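PDB 4Q0W: DNA repair protein RAD2 from Saccharomyces cerevisiae, which cuts single-stranded DNA as a magnesium-dependent endonuclease, making the incision needed for nucleotide excision repair of UV, bulky-adduct and cross-link damage. Local coordinates for residues V72-G77 against E173-E178; E153-L158 against Y165-M170. All coordinates share one frame; numbering follows the deposited sequence.

Interaction 1: residues V72-G77 against E173-E178. With CA (calcium ion), chain E.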
loop_
_atom_site.group_PDB
_atom_site.type_symbol
_atom_site.label_atom_id
_atom_site.label_comp_id
_atom_site.label_asym_id
_atom_site.label_seq_id
_atom_site.Cartn_x
_atom_site.Cartn_y
_atom_site.Cartn_z
ATOM N N VAL A 72 33.495 -13.547 16.128
ATOM C CA VAL A 72 33.234 -13.500 17.556
ATOM C C VAL A 72 31.745 -13.290 17.771
ATOM O O VAL A 72 31.161 -12.326 17.273
ATOM C CB VAL A 72 34.145 -12.503 18.333
ATOM C CG1 VAL A 72 34.469 -11.308 17.511
ATOM C CG2 VAL A 72 33.537 -12.121 19.694
ATOM N N PHE A 73 31.130 -14.242 18.462
ATOM C CA PHE A 73 29.688 -14.245 18.625
ATOM C C PHE A 73 29.278 -13.303 19.747
ATOM O O PHE A 73 29.901 -13.265 20.817
ATOM C CB PHE A 73 29.172 -15.677 18.863
ATOM C CG PHE A 73 28.918 -16.435 17.590
ATOM C CD1 PHE A 73 29.955 -16.664 16.683
ATOM C CD2 PHE A 73 27.650 -16.906 17.286
ATOM C CE1 PHE A 73 29.729 -17.359 15.490
ATOM C CE2 PHE A 73 27.410 -17.608 16.097
ATOM C CZ PHE A 73 28.451 -17.829 15.198
ATOM N N VAL A 74 28.227 -12.532 19.499
ATOM C CA VAL A 74 27.737 -11.603 20.513
ATOM C C VAL A 74 26.285 -11.915 20.829
ATOM O O VAL A 74 25.451 -12.011 19.913
ATOM C CB VAL A 74 27.886 -10.130 20.069
ATOM C CG1 VAL A 74 27.396 -9.188 21.176
ATOM C CG2 VAL A 74 29.337 -9.831 19.736
ATOM N N PHE A 75 25.997 -12.097 22.120
ATOM C CA PHE A 75 24.639 -12.359 22.587
ATOM C C PHE A 75 24.060 -11.151 23.334
ATOM O O PHE A 75 24.813 -10.340 23.875
ATOM C CB PHE A 75 24.623 -13.602 23.493
ATOM C CG PHE A 75 24.989 -14.878 22.771
ATOM C CD1 PHE A 75 26.316 -15.278 22.665
ATOM C CD2 PHE A 75 24.006 -15.663 22.179
ATOM C CE1 PHE A 75 26.658 -16.451 21.997
ATOM C CE2 PHE A 75 24.338 -16.841 21.504
ATOM C CZ PHE A 75 25.663 -17.231 21.411
ATOM N N ASP A 76 22.730 -11.028 23.350
ATOM C CA ASP A 76 22.067 -9.984 24.137
ATOM C C ASP A 76 22.230 -10.240 25.631
ATOM O O ASP A 76 22.179 -11.394 26.073
ATOM C CB ASP A 76 20.562 -9.974 23.857
ATOM C CG ASP A 76 20.187 -9.130 22.663
ATOM O OD1 ASP A 76 21.012 -8.306 22.205
ATOM O OD2 ASP A 76 19.048 -9.295 22.183
ATOM N N GLY A 77 22.422 -9.174 26.403
ATOM C CA GLY A 77 22.203 -9.230 27.840
ATOM C C GLY A 77 20.780 -8.761 28.106
ATOM O O GLY A 77 19.813 -9.390 27.662
ATOM N N GLU A 173 23.758 -5.685 19.107
ATOM C CA GLU A 173 24.155 -4.817 17.995
ATOM C C GLU A 173 24.980 -3.640 18.484
ATOM O O GLU A 173 25.930 -3.229 17.820
ATOM C CB GLU A 173 22.942 -4.266 17.226
ATOM C CG GLU A 173 21.833 -5.248 16.987
ATOM C CD GLU A 173 20.754 -5.135 18.035
ATOM O OE1 GLU A 173 20.762 -5.941 18.994
ATOM O OE2 GLU A 173 19.905 -4.227 17.904
ATOM N N ALA A 174 24.601 -3.082 19.632
ATOM C CA ALA A 174 25.366 -1.978 20.206
ATOM C C ALA A 174 26.774 -2.447 20.543
ATOM O O ALA A 174 27.759 -1.771 20.240
ATOM C CB ALA A 174 24.672 -1.411 21.445
ATOM N N GLN A 175 26.868 -3.608 21.175
ATOM C CA GLN A 175 28.177 -4.154 21.529
ATOM C C GLN A 175 29.002 -4.454 20.277
ATOM O O GLN A 175 30.215 -4.215 20.260
ATOM C CB GLN A 175 28.027 -5.410 22.380
ATOM C CG GLN A 175 29.370 -6.005 22.832
ATOM C CD GLN A 175 30.032 -5.155 23.900
ATOM O OE1 GLN A 175 29.437 -4.892 24.952
ATOM N NE2 GLN A 175 31.255 -4.708 23.634
ATOM N N CYS A 176 28.357 -4.950 19.219
ATOM C CA CYS A 176 29.079 -5.194 17.959
ATOM C C CYS A 176 29.711 -3.904 17.429
ATOM O O CYS A 176 30.884 -3.886 17.051
ATOM C CB CYS A 176 28.164 -5.803 16.889
ATOM S SG CYS A 176 27.629 -7.523 17.219
ATOM N N ALA A 177 28.933 -2.824 17.418
ATOM C CA ALA A 177 29.437 -1.528 16.941
ATOM C C ALA A 177 30.654 -1.084 17.757
ATOM O O ALA A 177 31.618 -0.524 17.216
ATOM C CB ALA A 177 28.327 -0.466 17.003
ATOM N N GLU A 178 30.607 -1.344 19.058
ATOM C CA GLU A 178 31.710 -0.991 19.946
ATOM C C GLU A 178 32.959 -1.820 19.621
ATOM O O GLU A 178 34.070 -1.282 19.585
ATOM C CB GLU A 178 31.291 -1.170 21.416
ATOM C CG GLU A 178 32.403 -0.937 22.440
ATOM C CD GLU A 178 32.772 0.538 22.632
ATOM O OE1 GLU A 178 32.154 1.419 21.999
ATOM O OE2 GLU A 178 33.693 0.817 23.424
HETATM CA CA CA E . 17.718 -3.884 18.018
HETATM O O HOH W 1 15.721 -4.879 16.965
HETATM O O HOH W 2 17.145 -6.182 18.169
#
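Val74 carries the apolar half of this contact, its two methyls dividing between neighbouring residues of the helix. CG2 lies 3.8 Å from Cys176 SG, while CG1, anti to the backbone N (chi1 -179°), reaches the aliphatic base of Gln175, with CG1 to Gln175 CB at 4.0 Å. The valine and glutamine side chains cross at about a right angle. Gln175 then bends at chi2 (72°) and turns its amide away from the strand, where OE1 accepts a hydrogen bond from Asp323 N.

The polar half consists of two acids with different partners. Asp76 OD1 and Glu173 OE1 come within 4.0 Å, the carboxylate planes 57° apart. Each carboxylate is held from elsewhere: Glu173 OE2 binds the calcium ion at 2.2 Å, together with Asp194 and two waters, whereas Asp76 OD1 takes a hydrogen bond from Ala172 N. Both acids belong by similarity to the first magnesium site, so the calcium probably marks part of the catalytic metal centre.

In the fold, the contact joins the N-domain to the I-domain of the nuclease core. Helix 172-181 packs on the mixed sheet: Cys176 also touches strand 25-29, Gln175 also meets Ile166 of strand 165-167, and strand 70-75 runs between those two strands.

Interaction 2: residues E153-L158 against Y165-M170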
loop_
_atom_site.group_PDB
_atom_site.type_symbol
_atom_site.label_atom_id
_atom_site.label_comp_id
_atom_site.label_asym_id
_atom_site.label_seq_id
_atom_site.Cartn_x
_atom_site.Cartn_y
_atom_site.Cartn_z
ATOM N N GLU A 153 23.800 -24.223 25.546
ATOM C CA GLU A 153 24.123 -25.241 24.551
ATOM C C GLU A 153 24.868 -24.680 23.340
ATOM O O GLU A 153 25.893 -25.230 22.918
ATOM C CB GLU A 153 22.847 -25.957 24.090
ATOM C CG GLU A 153 22.392 -27.076 25.045
ATOM C CD GLU A 153 20.935 -27.470 24.851
ATOM O OE1 GLU A 153 20.480 -28.386 25.562
ATOM O OE2 GLU A 153 20.243 -26.858 23.999
ATOM N N VAL A 154 24.346 -23.599 22.768
ATOM C CA VAL A 154 24.991 -23.022 21.594
ATOM C C VAL A 154 26.340 -22.444 22.002
ATOM O O VAL A 154 27.301 -22.485 21.231
ATOM C CB VAL A 154 24.094 -21.977 20.859
ATOM C CG1 VAL A 154 22.822 -22.630 20.374
ATOM C CG2 VAL A 154 23.768 -20.802 21.756
ATOM N N GLN A 155 26.440 -21.950 23.231
ATOM C CA GLN A 155 27.720 -21.416 23.673
ATOM C C GLN A 155 28.740 -22.534 23.914
ATOM O O GLN A 155 29.935 -22.343 23.701
ATOM C CB GLN A 155 27.553 -20.519 24.898
ATOM C CG GLN A 155 26.854 -19.198 24.559
ATOM C CD GLN A 155 26.401 -18.436 25.794
ATOM O OE1 GLN A 155 26.501 -18.932 26.919
ATOM N NE2 GLN A 155 25.899 -17.226 25.586
ATOM N N GLU A 156 28.270 -23.698 24.348
ATOM C CA GLU A 156 29.157 -24.853 24.497
ATOM C C GLU A 156 29.663 -25.268 23.114
ATOM O O GLU A 156 30.842 -25.547 22.931
ATOM C CB GLU A 156 28.431 -26.017 25.180
ATOM C CG GLU A 156 29.260 -27.307 25.297
ATOM C CD GLU A 156 30.499 -27.136 26.152
ATOM O OE1 GLU A 156 30.493 -26.266 27.049
ATOM O OE2 GLU A 156 31.488 -27.867 25.926
ATOM N N LEU A 157 28.760 -25.294 22.142
ATOM C CA LEU A 157 29.134 -25.594 20.768
ATOM C C LEU A 157 30.214 -24.631 20.295
ATOM O O LEU A 157 31.266 -25.058 19.783
ATOM C CB LEU A 157 27.911 -25.526 19.861
ATOM C CG LEU A 157 28.135 -25.792 18.370
ATOM C CD1 LEU A 157 28.738 -27.175 18.138
ATOM C CD2 LEU A 157 26.839 -25.650 17.617
ATOM N N LEU A 158 29.967 -23.337 20.496
ATOM C CA LEU A 158 30.929 -22.301 20.122
ATOM C C LEU A 158 32.314 -22.559 20.721
ATOM O O LEU A 158 33.328 -22.459 20.026
ATOM C CB LEU A 158 30.417 -20.920 20.536
ATOM C CG LEU A 158 29.369 -20.326 19.596
ATOM C CD1 LEU A 158 28.694 -19.097 20.225
ATOM C CD2 LEU A 158 30.019 -19.970 18.245
ATOM N N TYR A 165 33.070 -15.912 22.259
ATOM C CA TYR A 165 31.754 -15.289 22.317
ATOM C C TYR A 165 31.716 -14.412 23.557
ATOM O O TYR A 165 32.511 -14.609 24.488
ATOM C CB TYR A 165 30.618 -16.330 22.320
ATOM C CG TYR A 165 30.583 -17.206 23.561
ATOM C CD1 TYR A 165 29.876 -16.807 24.690
ATOM C CD2 TYR A 165 31.254 -18.427 23.601
ATOM C CE1 TYR A 165 29.841 -17.587 25.837
ATOM C CE2 TYR A 165 31.222 -19.225 24.752
ATOM C CZ TYR A 165 30.516 -18.793 25.865
ATOM O OH TYR A 165 30.467 -19.562 27.011
ATOM N N ILE A 166 30.824 -13.424 23.548
ATOM C CA ILE A 166 30.591 -12.574 24.709
ATOM C C ILE A 166 29.093 -12.337 24.848
ATOM O O ILE A 166 28.323 -12.514 23.891
ATOM C CB ILE A 166 31.307 -11.197 24.608
ATOM C CG1 ILE A 166 30.865 -10.450 23.354
ATOM C CG2 ILE A 166 32.830 -11.356 24.602
ATOM C CD1 ILE A 166 31.571 -9.112 23.182
ATOM N N THR A 167 28.671 -11.951 26.042
ATOM C CA THR A 167 27.298 -11.512 26.215
ATOM C C THR A 167 27.362 -10.016 26.451
ATOM O O THR A 167 28.044 -9.563 27.369
ATOM C CB THR A 167 26.621 -12.222 27.391
ATOM O OG1 THR A 167 26.686 -13.634 27.178
ATOM C CG2 THR A 167 25.149 -11.810 27.507
ATOM N N ALA A 168 26.697 -9.252 25.584
ATOM C CA ALA A 168 26.610 -7.805 25.747
ATOM C C ALA A 168 25.878 -7.493 27.045
ATOM O O ALA A 168 24.973 -8.228 27.421
ATOM C CB ALA A 168 25.856 -7.190 24.575
ATOM N N PRO A 169 26.260 -6.396 27.718
ATOM C CA PRO A 169 25.519 -5.915 28.891
ATOM C C PRO A 169 24.043 -5.763 28.540
ATOM O O PRO A 169 23.171 -6.169 29.316
ATOM C CB PRO A 169 26.133 -4.537 29.149
ATOM C CG PRO A 169 27.517 -4.632 28.607
ATOM C CD PRO A 169 27.436 -5.553 27.417
ATOM N N MET A 170 23.775 -5.207 27.357
ATOM C CA MET A 170 22.407 -5.022 26.887
ATOM C C MET A 170 22.238 -5.542 25.457
ATOM O O MET A 170 22.217 -6.756 25.241
ATOM C CB MET A 170 21.993 -3.550 27.012
ATOM C CG MET A 170 21.735 -3.116 28.456
ATOM S SD MET A 170 20.135 -3.741 29.049
ATOM C CE MET A 170 20.197 -3.217 30.771
HETATM O O HOH W 3 24.732 -15.395 27.192
#
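Gln155 lies over one face of the Tyr165 ring, the two side chains crossing at about a right angle. Its CG sits 3.9 Å from the centroid of the Tyr165 ring, 21° off the normal, as a CH-pi contact displaced toward the rim. The extended chain carries the amide out past the CE1 rim, with Gln155 CD 3.5 Å from Tyr165 CE1 and the amide plane tilted only 16° from that of the ring. Gln155 CB covers the phenolic end, 3.6 Å from Tyr165 CZ.

The tyrosine meets a second helix residue: Tyr165 CB is 4.0 Å from Leu158 CD1, and its ring atom CD2 is 4.0 Å from Leu158 CB. With chi1 at 66°, CG stands between the backbone N and the carbonyl carbon, which brings the ring beneath the glutamine. An alanine here is likely to strip CB and CG of Gln155 of the face they rest on and leave its amide freer to swing.

Further along the strand, a water links Gln155 NE2, which donates to it over 2.7 Å, to Thr167 OG1, 2.6 Å from the same water. Helix 148-160 and the edge strand of the sheet thus meet through two chemistries of one glutamine: its aliphatic CB and CG cover the aromatic face, while the amide, nearly parallel to the ring but beyond its rim, keeps NE2 placed to donate to the water shared with Thr167.

How the interactions relate
Interaction 1 is largely buried near the middle of the chain, whereas interaction 2 lies farther out, mixing buried Leu158 with exposed Thr167. Both use the same sheet, in which strands 70-75 and 165-167 are neighbours: Phe75 O and Ala168 N pair at 2.8 Å, a probable hydrogen bond. Helix 172-181 follows strand 165-167 in the chain, and residues 153-170 fall within the loop closed by interaction 1. The two helices cover opposite faces of these strands: Val74 and Ile166 meet helix 172-181, Phe75 and Tyr165 helix 148-160. Interaction 1 combines aliphatic and sulfur packing with metal-site carboxylates, while interaction 2 relies on an aromatic face, an amide and a bridging water.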